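PDB 6DF3: interleukin-20 receptor subunit beta from Homo sapiens, which pairs with IL20RA to form a receptor for IL19, IL20 and IL24, and with IL22RA1 to form one for IL20 and IL24. Local coordinates for residues C[107-112]-C[183-188]; C[131-136]-C[169-174]; C[26-31]-C[81-86]; C[15-20]-C[60-65]. The protein carries 1 engineered substitution. All coordinates share one frame; numbering follows the deposited sequence.

Contact 1 (C[107-112]-C[183-188]); sequences PGMEIT and AFSQTE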
loop_
_atom_site.group_PDB
_atom_site.type_symbol
_atom_site.label_atom_id
_atom_site.label_comp_id
_atom_site.label_asym_id
_atom_site.label_seq_id
_atom_site.Cartn_x
_atom_site.Cartn_y
_atom_site.Cartn_z
ATOM N N PRO C 107 7.468 -23.866 0.247
ATOM C CA PRO C 107 6.863 -23.528 1.533
ATOM C C PRO C 107 6.660 -24.752 2.393
ATOM O O PRO C 107 6.275 -25.810 1.868
ATOM C CB PRO C 107 5.495 -22.887 1.132
ATOM C CG PRO C 107 5.146 -23.540 -0.195
ATOM C CD PRO C 107 6.510 -23.703 -0.874
ATOM N N GLY C 108 6.872 -24.596 3.703
ATOM C CA GLY C 108 6.445 -25.595 4.698
ATOM C C GLY C 108 4.919 -25.568 4.826
ATOM O O GLY C 108 4.249 -24.606 4.390
ATOM N N MET C 109 4.350 -26.609 5.412
ATOM C CA MET C 109 2.979 -26.988 5.067
ATOM C C MET C 109 2.570 -28.145 5.901
ATOM O O MET C 109 3.277 -29.122 5.938
ATOM C CB MET C 109 2.899 -27.432 3.593
ATOM C CG MET C 109 1.556 -27.998 3.176
ATOM S SD MET C 109 1.616 -29.332 1.954
ATOM C CE MET C 109 1.719 -28.351 0.462
ATOM N N GLU C 110 1.406 -28.039 6.523
ATOM C CA GLU C 110 0.860 -29.091 7.345
ATOM C C GLU C 110 -0.588 -29.437 6.932
ATOM O O GLU C 110 -1.480 -28.574 6.970
ATOM C CB GLU C 110 0.918 -28.619 8.784
ATOM C CG GLU C 110 0.609 -29.700 9.807
ATOM C CD GLU C 110 0.208 -29.118 11.145
ATOM O OE1 GLU C 110 -0.585 -29.790 11.870
ATOM O OE2 GLU C 110 0.681 -27.986 11.450
ATOM N N ILE C 111 -0.833 -30.696 6.553
ATOM C CA ILE C 111 -2.169 -31.163 6.209
ATOM C C ILE C 111 -2.808 -31.800 7.425
ATOM O O ILE C 111 -2.142 -32.429 8.244
ATOM C CB ILE C 111 -2.165 -32.179 5.051
ATOM C CG1 ILE C 111 -1.468 -31.595 3.831
ATOM C CG2 ILE C 111 -3.581 -32.605 4.656
ATOM C CD1 ILE C 111 -1.903 -30.208 3.421
ATOM N N THR C 112 -4.125 -31.651 7.501
ATOM C CA THR C 112 -4.887 -32.085 8.630
ATOM C C THR C 112 -6.303 -32.417 8.077
ATOM O O THR C 112 -6.628 -32.045 6.934
ATOM C CB THR C 112 -4.799 -30.982 9.723
ATOM O OG1 THR C 112 -5.775 -31.184 10.744
ATOM C CG2 THR C 112 -4.997 -29.592 9.154
ATOM N N ALA C 183 9.409 -23.293 -6.340
ATOM C CA ALA C 183 9.113 -24.688 -6.680
ATOM C C ALA C 183 7.934 -25.124 -5.817
ATOM O O ALA C 183 7.703 -24.540 -4.756
ATOM C CB ALA C 183 10.332 -25.592 -6.384
ATOM N N PHE C 184 7.217 -26.160 -6.247
ATOM C CA PHE C 184 6.204 -26.790 -5.392
ATOM C C PHE C 184 6.860 -27.514 -4.221
ATOM O O PHE C 184 7.994 -27.961 -4.323
ATOM C CB PHE C 184 5.312 -27.743 -6.195
ATOM C CG PHE C 184 4.280 -27.025 -7.008
ATOM C CD1 PHE C 184 3.032 -26.680 -6.437
ATOM C CD2 PHE C 184 4.552 -26.624 -8.314
ATOM C CE1 PHE C 184 2.072 -25.992 -7.170
ATOM C CE2 PHE C 184 3.582 -25.931 -9.053
ATOM C CZ PHE C 184 2.337 -25.625 -8.483
ATOM N N SER C 185 6.158 -27.598 -3.095
ATOM C CA SER C 185 6.593 -28.436 -1.975
ATOM C C SER C 185 6.353 -29.921 -2.321
ATOM O O SER C 185 5.712 -30.236 -3.345
ATOM C CB SER C 185 5.802 -28.102 -0.714
ATOM O OG SER C 185 4.423 -28.454 -0.901
ATOM N N GLN C 186 6.810 -30.813 -1.443
ATOM C CA GLN C 186 6.490 -32.237 -1.576
ATOM C C GLN C 186 4.957 -32.442 -1.576
ATOM O O GLN C 186 4.248 -31.830 -0.771
ATOM C CB GLN C 186 7.108 -33.036 -0.413
ATOM C CG GLN C 186 8.559 -33.473 -0.629
ATOM C CD GLN C 186 8.705 -34.942 -1.037
ATOM O OE1 GLN C 186 7.743 -35.726 -0.989
ATOM N NE2 GLN C 186 9.922 -35.320 -1.428
ATOM N N THR C 187 4.456 -33.296 -2.474
ATOM C CA THR C 187 3.050 -33.683 -2.448
ATOM C C THR C 187 2.781 -34.495 -1.192
ATOM O O THR C 187 3.552 -35.377 -0.828
ATOM C CB THR C 187 2.610 -34.488 -3.683
ATOM O OG1 THR C 187 2.742 -33.677 -4.843
ATOM C CG2 THR C 187 1.129 -34.919 -3.585
ATOM N N GLU C 188 1.696 -34.158 -0.509
ATOM C CA GLU C 188 1.193 -34.991 0.567
ATOM C C GLU C 188 -0.212 -35.524 0.238
ATOM O O GLU C 188 -0.987 -34.894 -0.474
ATOM C CB GLU C 188 1.227 -34.187 1.857
ATOM C CG GLU C 188 0.940 -35.013 3.112
ATOM C CD GLU C 188 1.598 -34.401 4.348
ATOM O OE1 GLU C 188 2.034 -33.238 4.283
ATOM O OE2 GLU C 188 1.678 -35.096 5.387
#
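M109 lays its terminal methyl against the hydroxyl of S185, with CE 3.0 Å from OG and SD farther back at 4.1 Å. The thioether chain leaves with CG anti to the backbone N (chi1 173°), then bends at chi2 and chi3, the last torsion (-84°) placing the methyl on OG. S185 OG already accepts the N-H of A171 on strand 167-175, and so short an approach leaves the exact methyl position uncertain. Upstream, S185 CB sits 3.5 Å from P107 O, and P107 CD comes to 4.1 Å from A183 O. At the other end I111 and E188 reach past one another, CG1 meeting OE1 at 3.9 Å. Across these two segments the evidence is of van der Waals contact alone, and the summed buried surface is a modest 268 Å². The segments run nearly parallel, their end-to-end directions 13° apart, yet S185 and E188 make their backbone bonds to A171 and V169, and E110 and T112 make theirs to strand 117-122. They therefore belong to different sheets, and the contact closes one edge of the beta sandwich, first strand against last, as in fibronectin type III domains.

Contact 2 (C[131-136]-C[169-174]); sequences FLVAYW and VKAETF. Unlike the reference sequence in segment 169-174: E172 (reference Gln).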
loop_
_atom_site.group_PDB
_atom_site.type_symbol
_atom_site.label_atom_id
_atom_site.label_comp_id
_atom_site.label_asym_id
_atom_site.label_seq_id
_atom_site.Cartn_x
_atom_site.Cartn_y
_atom_site.Cartn_z
ATOM N N PHE C 131 0.251 -17.570 -1.754
ATOM C CA PHE C 131 0.360 -19.054 -1.858
ATOM C C PHE C 131 -0.635 -19.596 -2.878
ATOM O O PHE C 131 -1.839 -19.268 -2.841
ATOM C CB PHE C 131 0.115 -19.776 -0.521
ATOM C CG PHE C 131 1.096 -19.416 0.550
ATOM C CD1 PHE C 131 0.898 -18.288 1.344
ATOM C CD2 PHE C 131 2.263 -20.190 0.760
ATOM C CE1 PHE C 131 1.812 -17.943 2.343
ATOM C CE2 PHE C 131 3.181 -19.864 1.770
ATOM C CZ PHE C 131 2.965 -18.733 2.551
ATOM N N LEU C 132 -0.085 -20.388 -3.791
ATOM C CA LEU C 132 -0.818 -21.246 -4.700
ATOM C C LEU C 132 -0.857 -22.648 -4.144
ATOM O O LEU C 132 0.156 -23.217 -3.791
ATOM C CB LEU C 132 -0.078 -21.320 -6.009
ATOM C CG LEU C 132 -0.924 -21.317 -7.249
ATOM C CD1 LEU C 132 -0.681 -19.966 -7.899
ATOM C CD2 LEU C 132 -0.591 -22.500 -8.183
ATOM N N VAL C 133 -2.033 -23.228 -4.082
ATOM C CA VAL C 133 -2.194 -24.593 -3.583
ATOM C C VAL C 133 -2.907 -25.365 -4.669
ATOM O O VAL C 133 -3.977 -24.969 -5.104
ATOM C CB VAL C 133 -2.966 -24.650 -2.247
ATOM C CG1 VAL C 133 -3.006 -26.069 -1.696
ATOM C CG2 VAL C 133 -2.295 -23.734 -1.230
ATOM N N ALA C 134 -2.269 -26.432 -5.137
ATOM C CA ALA C 134 -2.865 -27.352 -6.106
ATOM C C ALA C 134 -3.331 -28.529 -5.321
ATOM O O ALA C 134 -2.599 -29.016 -4.433
ATOM C CB ALA C 134 -1.860 -27.802 -7.158
ATOM N N TYR C 135 -4.570 -28.944 -5.615
ATOM C CA TYR C 135 -5.112 -30.163 -5.062
ATOM C C TYR C 135 -6.047 -30.908 -6.033
ATOM O O TYR C 135 -6.684 -30.305 -6.917
ATOM C CB TYR C 135 -5.810 -29.887 -3.723
ATOM C CG TYR C 135 -7.067 -29.009 -3.741
ATOM C CD1 TYR C 135 -8.382 -29.534 -3.925
ATOM C CD2 TYR C 135 -6.939 -27.656 -3.505
ATOM C CE1 TYR C 135 -9.491 -28.676 -3.913
ATOM C CE2 TYR C 135 -8.021 -26.817 -3.483
ATOM C CZ TYR C 135 -9.274 -27.301 -3.674
ATOM O OH TYR C 135 -10.205 -26.294 -3.599
ATOM N N TRP C 136 -6.122 -32.222 -5.830
ATOM C CA TRP C 136 -6.839 -33.125 -6.733
ATOM C C TRP C 136 -7.219 -34.425 -6.018
ATOM O O TRP C 136 -6.581 -34.835 -5.039
ATOM C CB TRP C 136 -5.994 -33.431 -7.992
ATOM C CG TRP C 136 -4.677 -34.201 -7.738
ATOM C CD1 TRP C 136 -4.512 -35.570 -7.699
ATOM C CD2 TRP C 136 -3.372 -33.640 -7.514
ATOM N NE1 TRP C 136 -3.198 -35.887 -7.444
ATOM C CE2 TRP C 136 -2.476 -34.725 -7.334
ATOM C CE3 TRP C 136 -2.877 -32.326 -7.438
ATOM C CZ2 TRP C 136 -1.127 -34.545 -7.080
ATOM C CZ3 TRP C 136 -1.524 -32.134 -7.183
ATOM C CH2 TRP C 136 -0.659 -33.245 -7.004
ATOM N N VAL C 169 -2.098 -33.040 -2.298
ATOM C CA VAL C 169 -1.885 -31.574 -2.215
ATOM C C VAL C 169 -0.390 -31.140 -2.208
ATOM O O VAL C 169 0.430 -31.760 -1.539
ATOM C CB VAL C 169 -2.567 -30.995 -0.940
ATOM C CG1 VAL C 169 -4.082 -31.149 -1.000
ATOM C CG2 VAL C 169 -2.058 -31.693 0.327
ATOM N N LYS C 170 -0.075 -30.075 -2.945
ATOM C CA LYS C 170 1.224 -29.446 -2.887
ATOM C C LYS C 170 0.991 -27.910 -2.956
ATOM O O LYS C 170 -0.058 -27.462 -3.457
ATOM C CB LYS C 170 2.116 -29.897 -4.046
ATOM C CG LYS C 170 1.498 -29.602 -5.403
ATOM C CD LYS C 170 2.359 -30.005 -6.575
ATOM C CE LYS C 170 1.708 -29.590 -7.888
ATOM N NZ LYS C 170 2.578 -29.893 -9.055
ATOM N N ALA C 171 1.984 -27.149 -2.503
ATOM C CA ALA C 171 1.892 -25.690 -2.370
ATOM C C ALA C 171 3.179 -24.983 -2.800
ATOM O O ALA C 171 4.295 -25.475 -2.610
ATOM C CB ALA C 171 1.545 -25.306 -0.937
ATOM N N GLU C 172 2.992 -23.786 -3.312
ATOM C CA GLU C 172 3.986 -23.004 -4.008
ATOM C C GLU C 172 3.804 -21.575 -3.482
ATOM O O GLU C 172 2.733 -21.233 -2.979
ATOM C CB GLU C 172 3.538 -23.066 -5.466
ATOM C CG GLU C 172 4.506 -22.669 -6.535
ATOM C CD GLU C 172 3.832 -22.427 -7.894
ATOM O OE1 GLU C 172 4.558 -22.438 -8.915
ATOM O OE2 GLU C 172 2.601 -22.213 -7.978
ATOM N N THR C 173 4.793 -20.722 -3.696
ATOM C CA THR C 173 4.806 -19.403 -3.142
ATOM C C THR C 173 4.874 -18.456 -4.392
ATOM O O THR C 173 5.348 -18.885 -5.459
ATOM C CB THR C 173 6.042 -19.392 -2.236
ATOM O OG1 THR C 173 5.723 -19.125 -0.860
ATOM C CG2 THR C 173 7.068 -18.529 -2.795
ATOM N N PHE C 174 4.358 -17.220 -4.277
ATOM C CA PHE C 174 4.401 -16.180 -5.355
ATOM C C PHE C 174 4.646 -14.808 -4.741
ATOM O O PHE C 174 4.016 -14.494 -3.756
ATOM C CB PHE C 174 3.103 -16.071 -6.169
ATOM C CG PHE C 174 3.122 -14.954 -7.191
ATOM C CD1 PHE C 174 3.932 -15.029 -8.330
ATOM C CD2 PHE C 174 2.357 -13.804 -7.007
ATOM C CE1 PHE C 174 3.972 -13.990 -9.279
ATOM C CE2 PHE C 174 2.379 -12.757 -7.950
ATOM C CZ PHE C 174 3.185 -12.840 -9.092
#
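L132 packs flank to flank with E172 on neighbouring antiparallel strands of the four-stranded sheet of the second fibronectin type III domain, and each of its side-chain atoms meets the same carboxylate oxygen. CB lies 3.4 Å from E172 OE2, CG 3.7 Å and CD1 4.0 Å. CD2 comes to 3.2 Å, short enough, with the leucine's torsions off their usual values, to leave the detail uncertain. E172, where the reference sequence has glutamine, reaches this position because its CG is anti to the backbone N (chi1 -164°) and the chain stays extended beyond it, keeping the leucine's direction. In the backbone, L132 and E172 exchange two hydrogen bonds, as do A134 and K170. The N-H of L132 approaches from above the carbonyl plane of E172, 39° out of it, whereas the other three donors lie nearly along the C=O axis. K170 shares the face of L132 and A134; its CE touches A134 CB and the edge of the W136 ring, crossing that side chain at about a right angle, and F184 offers a cation-pi partner. The opposite face turns F131, V133, Y135, V169, A171 and T173 into the sandwich, toward L122, I120 and L158. There T173 OG1 is buried without a polar partner in the model, 3.7 Å from F131 CE2, and V169 CG1 presses on Y135 CB at 3.5 Å.

Contact 3 (C[26-31]-C[81-86]); sequences PGETVY and ATLGSQ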
loop_
_atom_site.group_PDB
_atom_site.type_symbol
_atom_site.label_atom_id
_atom_site.label_comp_id
_atom_site.label_asym_id
_atom_site.label_seq_id
_atom_site.Cartn_x
_atom_site.Cartn_y
_atom_site.Cartn_z
ATOM N N PRO C 26 41.738 -7.820 19.321
ATOM C CA PRO C 26 41.868 -8.324 20.696
ATOM C C PRO C 26 42.009 -7.131 21.653
ATOM O O PRO C 26 42.749 -6.208 21.340
ATOM C CB PRO C 26 43.120 -9.218 20.635
ATOM C CG PRO C 26 43.235 -9.607 19.194
ATOM C CD PRO C 26 42.799 -8.369 18.451
ATOM N N GLY C 27 41.240 -7.124 22.747
ATOM C CA GLY C 27 41.014 -5.910 23.552
ATOM C C GLY C 27 39.549 -5.510 23.708
ATOM O O GLY C 27 38.903 -5.923 24.685
ATOM N N GLU C 28 39.034 -4.739 22.727
ATOM C CA GLU C 28 37.706 -4.082 22.770
ATOM C C GLU C 28 36.764 -4.715 21.769
ATOM O O GLU C 28 37.209 -5.475 20.916
ATOM C CB GLU C 28 37.859 -2.558 22.555
ATOM C CG GLU C 28 38.313 -1.844 23.853
ATOM C CD GLU C 28 39.054 -0.517 23.649
ATOM O OE1 GLU C 28 38.569 0.362 22.890
ATOM O OE2 GLU C 28 40.131 -0.353 24.261
ATOM N N THR C 29 35.463 -4.448 21.870
ATOM C CA THR C 29 34.545 -5.076 20.947
ATOM C C THR C 29 34.261 -4.123 19.809
ATOM O O THR C 29 33.966 -2.939 20.017
ATOM C CB THR C 29 33.196 -5.554 21.525
ATOM O OG1 THR C 29 32.128 -4.651 21.139
ATOM C CG2 THR C 29 33.249 -5.855 23.022
ATOM N N VAL C 30 34.333 -4.659 18.602
ATOM C CA VAL C 30 34.173 -3.848 17.408
ATOM C C VAL C 30 32.692 -3.672 17.090
ATOM O O VAL C 30 31.888 -4.629 17.226
ATOM C CB VAL C 30 34.928 -4.456 16.213
ATOM C CG1 VAL C 30 34.620 -3.694 14.914
ATOM C CG2 VAL C 30 36.429 -4.471 16.523
ATOM N N TYR C 31 32.355 -2.438 16.698
ATOM C CA TYR C 31 31.025 -2.117 16.144
ATOM C C TYR C 31 31.072 -1.841 14.630
ATOM O O TYR C 31 32.116 -1.498 14.072
ATOM C CB TYR C 31 30.426 -0.944 16.948
ATOM C CG TYR C 31 30.036 -1.325 18.407
ATOM C CD1 TYR C 31 29.094 -2.366 18.654
ATOM C CD2 TYR C 31 30.570 -0.644 19.523
ATOM C CE1 TYR C 31 28.733 -2.731 19.954
ATOM C CE2 TYR C 31 30.199 -1.009 20.838
ATOM C CZ TYR C 31 29.278 -2.042 21.033
ATOM O OH TYR C 31 28.864 -2.429 22.273
ATOM N N ALA C 81 33.893 -0.364 10.231
ATOM C CA ALA C 81 34.049 -0.737 11.602
ATOM C C ALA C 81 34.483 0.471 12.398
ATOM O O ALA C 81 35.194 1.313 11.879
ATOM C CB ALA C 81 35.075 -1.837 11.707
ATOM N N THR C 82 34.002 0.532 13.641
ATOM C CA THR C 82 34.377 1.542 14.641
ATOM C C THR C 82 34.851 0.908 15.958
ATOM O O THR C 82 34.409 -0.189 16.366
ATOM C CB THR C 82 33.226 2.532 15.004
ATOM O OG1 THR C 82 31.961 1.855 15.054
ATOM C CG2 THR C 82 33.133 3.660 13.981
ATOM N N LEU C 83 35.737 1.665 16.603
ATOM C CA LEU C 83 36.399 1.298 17.852
ATOM C C LEU C 83 36.871 2.630 18.471
ATOM O O LEU C 83 38.078 2.909 18.560
ATOM C CB LEU C 83 37.561 0.323 17.568
ATOM C CG LEU C 83 37.994 -0.637 18.673
ATOM C CD1 LEU C 83 39.000 -1.669 18.181
ATOM C CD2 LEU C 83 38.584 0.132 19.828
ATOM N N GLY C 84 35.894 3.467 18.829
ATOM C CA GLY C 84 36.157 4.799 19.389
ATOM C C GLY C 84 36.389 5.899 18.363
ATOM O O GLY C 84 35.471 6.261 17.636
ATOM N N SER C 85 37.598 6.469 18.343
ATOM C CA SER C 85 37.996 7.426 17.285
ATOM C C SER C 85 38.234 6.691 15.958
ATOM O O SER C 85 37.708 7.093 14.885
ATOM C CB SER C 85 39.229 8.271 17.688
ATOM O OG SER C 85 40.076 7.630 18.631
ATOM N N GLN C 86 39.009 5.608 16.038
ATOM C CA GLN C 86 39.317 4.822 14.857
ATOM C C GLN C 86 38.015 4.272 14.190
ATOM O O GLN C 86 37.297 3.459 14.771
ATOM C CB GLN C 86 40.384 3.745 15.169
ATOM C CG GLN C 86 41.830 4.238 14.985
ATOM C CD GLN C 86 42.858 3.117 15.070
ATOM O OE1 GLN C 86 42.602 2.078 15.666
ATOM N NE2 GLN C 86 44.021 3.320 14.465
#
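The phenol ring of Y31, whose CB touches OG1 of T82 at 3.7 Å, carries T29 OG1 over one face, 3.9 Å above its plane and offset toward the rim. CG stands anti to the carbonyl carbon (chi1 -69°), and the ring leads away from the segment 81-86, leaving CB to make the contact. The backbone beneath gives the firmer evidence of pairing. Y31 and T82 form an antiparallel hydrogen-bonded pair: Y31 N to T82 O at 3.1 Å lies in the carbonyl plane, and the return bond, T82 N to Y31 O at 2.8 Å, is almost straight (169° at the hydrogen) although its donor is tilted from the plane. The hydroxyl of T82 also lies near Y31 O, but at 3.5 Å this would be a weak bond whose proton has another acceptor within reach.

V30 divides its two methyls between neighbours, CG1 meeting A81 CB at 3.7 Å and CG2 meeting L83 CD1 at 4.1 Å. Farther out, E28 crosses L83 at about a right angle, and its OE1 comes within 3.1 Å of L83 CD2, so short that the placing of this exposed carboxylate is doubtful. L83 N in turn bonds to Q86 O, closing a tight turn in which G84 has positive phi.

The pair thus marks where the loop from strand 15-19 enters strand 31-37 of the first fibronectin type III domain. Strand 74-83, which it meets, is flanked on its other side by strand 86-98, bonded through A81 and S88, while V30 and L83 both touch A25.

Contact 4 (C[15-20]-C[60-65]); sequences KHLLMW and GPECDV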
loop_
_atom_site.group_PDB
_atom_site.type_symbol
_atom_site.label_atom_id
_atom_site.label_comp_id
_atom_site.label_asym_id
_atom_site.label_seq_id
_atom_site.Cartn_x
_atom_site.Cartn_y
_atom_site.Cartn_z
ATOM N N LYS C 15 13.985 -11.982 2.921
ATOM C CA LYS C 15 14.788 -11.441 4.034
ATOM C C LYS C 15 16.256 -11.267 3.598
ATOM O O LYS C 15 16.919 -12.267 3.240
ATOM C CB LYS C 15 14.741 -12.406 5.210
ATOM C CG LYS C 15 15.409 -11.814 6.422
ATOM C CD LYS C 15 15.499 -12.824 7.559
ATOM C CE LYS C 15 16.130 -12.161 8.776
ATOM N NZ LYS C 15 16.772 -13.157 9.672
ATOM N N HIS C 16 16.786 -10.044 3.613
ATOM C CA HIS C 16 18.143 -9.817 3.129
ATOM C C HIS C 16 19.128 -9.503 4.232
ATOM O O HIS C 16 19.043 -8.454 4.890
ATOM C CB HIS C 16 18.182 -8.723 2.077
ATOM C CG HIS C 16 16.940 -8.616 1.280
ATOM N ND1 HIS C 16 16.463 -9.653 0.502
ATOM C CD2 HIS C 16 16.077 -7.562 1.099
ATOM C CE1 HIS C 16 15.300 -9.280 -0.040
ATOM N NE2 HIS C 16 15.047 -8.009 0.299
ATOM N N LEU C 17 20.116 -10.393 4.360
ATOM C CA LEU C 17 21.174 -10.310 5.362
ATOM C C LEU C 17 22.502 -9.897 4.735
ATOM O O LEU C 17 23.021 -10.624 3.934
ATOM C CB LEU C 17 21.362 -11.696 6.014
ATOM C CG LEU C 17 20.995 -11.993 7.448
ATOM C CD1 LEU C 17 21.587 -13.354 7.937
ATOM C CD2 LEU C 17 21.470 -10.880 8.362
ATOM N N LEU C 18 23.048 -8.745 5.089
ATOM C CA LEU C 18 24.408 -8.381 4.684
ATOM C C LEU C 18 25.357 -8.988 5.700
ATOM O O LEU C 18 24.980 -9.057 6.878
ATOM C CB LEU C 18 24.577 -6.868 4.621
ATOM C CG LEU C 18 25.981 -6.329 4.278
ATOM C CD1 LEU C 18 26.282 -6.713 2.853
ATOM C CD2 LEU C 18 26.034 -4.829 4.471
ATOM N N MET C 19 26.535 -9.477 5.259
ATOM C CA MET C 19 27.486 -10.318 6.107
ATOM C C MET C 19 28.873 -9.994 5.687
ATOM O O MET C 19 29.080 -9.629 4.548
ATOM C CB MET C 19 27.350 -11.842 5.961
ATOM C CG MET C 19 25.951 -12.359 6.313
ATOM S SD MET C 19 25.559 -14.110 5.948
ATOM C CE MET C 19 26.510 -14.374 4.445
ATOM N N TRP C 20 29.788 -10.075 6.633
ATOM C CA TRP C 20 31.185 -9.770 6.391
ATOM C C TRP C 20 32.008 -10.569 7.408
ATOM O O TRP C 20 31.455 -11.082 8.366
ATOM C CB TRP C 20 31.419 -8.245 6.454
ATOM C CG TRP C 20 30.919 -7.590 7.720
ATOM C CD1 TRP C 20 31.611 -7.440 8.848
ATOM C CD2 TRP C 20 29.628 -7.006 7.967
ATOM N NE1 TRP C 20 30.864 -6.815 9.801
ATOM C CE2 TRP C 20 29.635 -6.531 9.290
ATOM C CE3 TRP C 20 28.481 -6.838 7.208
ATOM C CZ2 TRP C 20 28.526 -5.893 9.887
ATOM C CZ3 TRP C 20 27.360 -6.220 7.794
ATOM C CH2 TRP C 20 27.401 -5.740 9.125
ATOM N N GLY C 60 27.284 -7.503 15.815
ATOM C CA GLY C 60 27.640 -8.796 15.186
ATOM C C GLY C 60 28.168 -8.545 13.785
ATOM O O GLY C 60 28.053 -7.422 13.312
ATOM N N PRO C 61 28.699 -9.589 13.095
ATOM C CA PRO C 61 29.239 -9.391 11.748
ATOM C C PRO C 61 28.115 -9.462 10.643
ATOM O O PRO C 61 28.337 -9.960 9.547
ATOM C CB PRO C 61 30.259 -10.529 11.651
ATOM C CG PRO C 61 29.604 -11.649 12.421
ATOM C CD PRO C 61 28.608 -11.036 13.396
ATOM N N GLU C 62 26.926 -8.926 10.929
ATOM C CA GLU C 62 25.841 -8.934 9.981
ATOM C C GLU C 62 24.804 -7.815 10.238
ATOM O O GLU C 62 24.888 -7.067 11.204
ATOM C CB GLU C 62 25.224 -10.345 9.910
ATOM C CG GLU C 62 24.417 -10.708 11.126
ATOM C CD GLU C 62 24.073 -12.193 11.209
ATOM O OE1 GLU C 62 24.969 -13.048 11.017
ATOM O OE2 GLU C 62 22.900 -12.508 11.510
ATOM N N CYS C 63 23.864 -7.680 9.308
ATOM C CA CYS C 63 22.812 -6.666 9.364
ATOM C C CYS C 63 21.656 -7.120 8.501
ATOM O O CYS C 63 21.822 -7.334 7.296
ATOM C CB CYS C 63 23.304 -5.338 8.792
ATOM S SG CYS C 63 22.069 -3.956 8.797
ATOM N N ASP C 64 20.485 -7.223 9.106
ATOM C CA ASP C 64 19.264 -7.352 8.383
ATOM C C ASP C 64 18.858 -6.018 7.680
ATOM O O ASP C 64 18.254 -5.145 8.305
ATOM C CB ASP C 64 18.162 -7.863 9.315
ATOM C CG ASP C 64 16.923 -8.267 8.565
ATOM O OD1 ASP C 64 16.784 -7.842 7.388
ATOM O OD2 ASP C 64 16.088 -9.019 9.127
ATOM N N VAL C 65 19.115 -5.907 6.366
ATOM C CA VAL C 65 18.827 -4.721 5.591
ATOM C C VAL C 65 17.490 -4.849 4.869
ATOM O O VAL C 65 17.202 -4.149 3.918
ATOM C CB VAL C 65 19.952 -4.440 4.539
ATOM C CG1 VAL C 65 21.314 -4.300 5.212
ATOM C CG2 VAL C 65 20.097 -5.538 3.526
#
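W20 lies flat on the P61-E62 peptide at the densely packed end of an antiparallel strand pair in the three-stranded sheet of the first fibronectin type III domain. One face of the indole carries P61 O, 3.6 Å above the plane and over its centre, with E62 N nearer the rim. The ring gets there because chi1 (53°) sets CG between the backbone N and the carbonyl carbon and chi2 near 89° turns the indole over the peptide; CH2 reaches to 4.1 Å from C63 CB. Y32 meets the same ring edge-to-face, and L18 CG lies at its edge, in plane. An alanine here would probably leave the P61-E62 peptide without its aromatic cover and open a gap beside C63, which is disulfide-bonded to C55.

The outward face is looser. K15 extends across D64 at about a right angle, and it is CE that comes near, 3.2 Å from OD2; NZ stays 4.2 Å away, too far for a salt bridge. D64 OD1 is instead bonded to T66 OG1. Here too L17 CD2 rests against the E62 side chain, 3.8 Å from OE2, and M19 runs beside CB of E62; E62 and K15 are exposed.

Segments 15-20 and 60-65 are joined by four backbone hydrogen bonds, H16 with V65, L18 with C63 in both directions, and W20 with P61, their strand directions 158° apart. Inward, L18 CB meets V65 CG1, and V65 CG2 sits 3.4 Å from H16 O, the oxygen that accepts the N-H of V65 at 2.9 Å.

Overall arrangement
From the N terminus, residues 15-20 come first and wait for 60-65 to close contact 4; before that, 26-31 has opened contact 3, which closes only at 81-86. Contacts 3 and 4 therefore cross along the chain. Each pairs strands inside one sheet of the first fibronectin type III domain: contact 4 in the three-stranded sheet, contact 3 in the four-stranded one, their centres about 19 Å apart. In the second domain, contact 1 opens at 107-112 and closes at 183-188, with contact 2 nested within it. Contact 1 brings the two sheets of that domain together at one edge, while contact 2 pairs neighbouring strands within one of them, and the two touch. Contacts 1 and 3 stand about 47 Å apart, centre to centre.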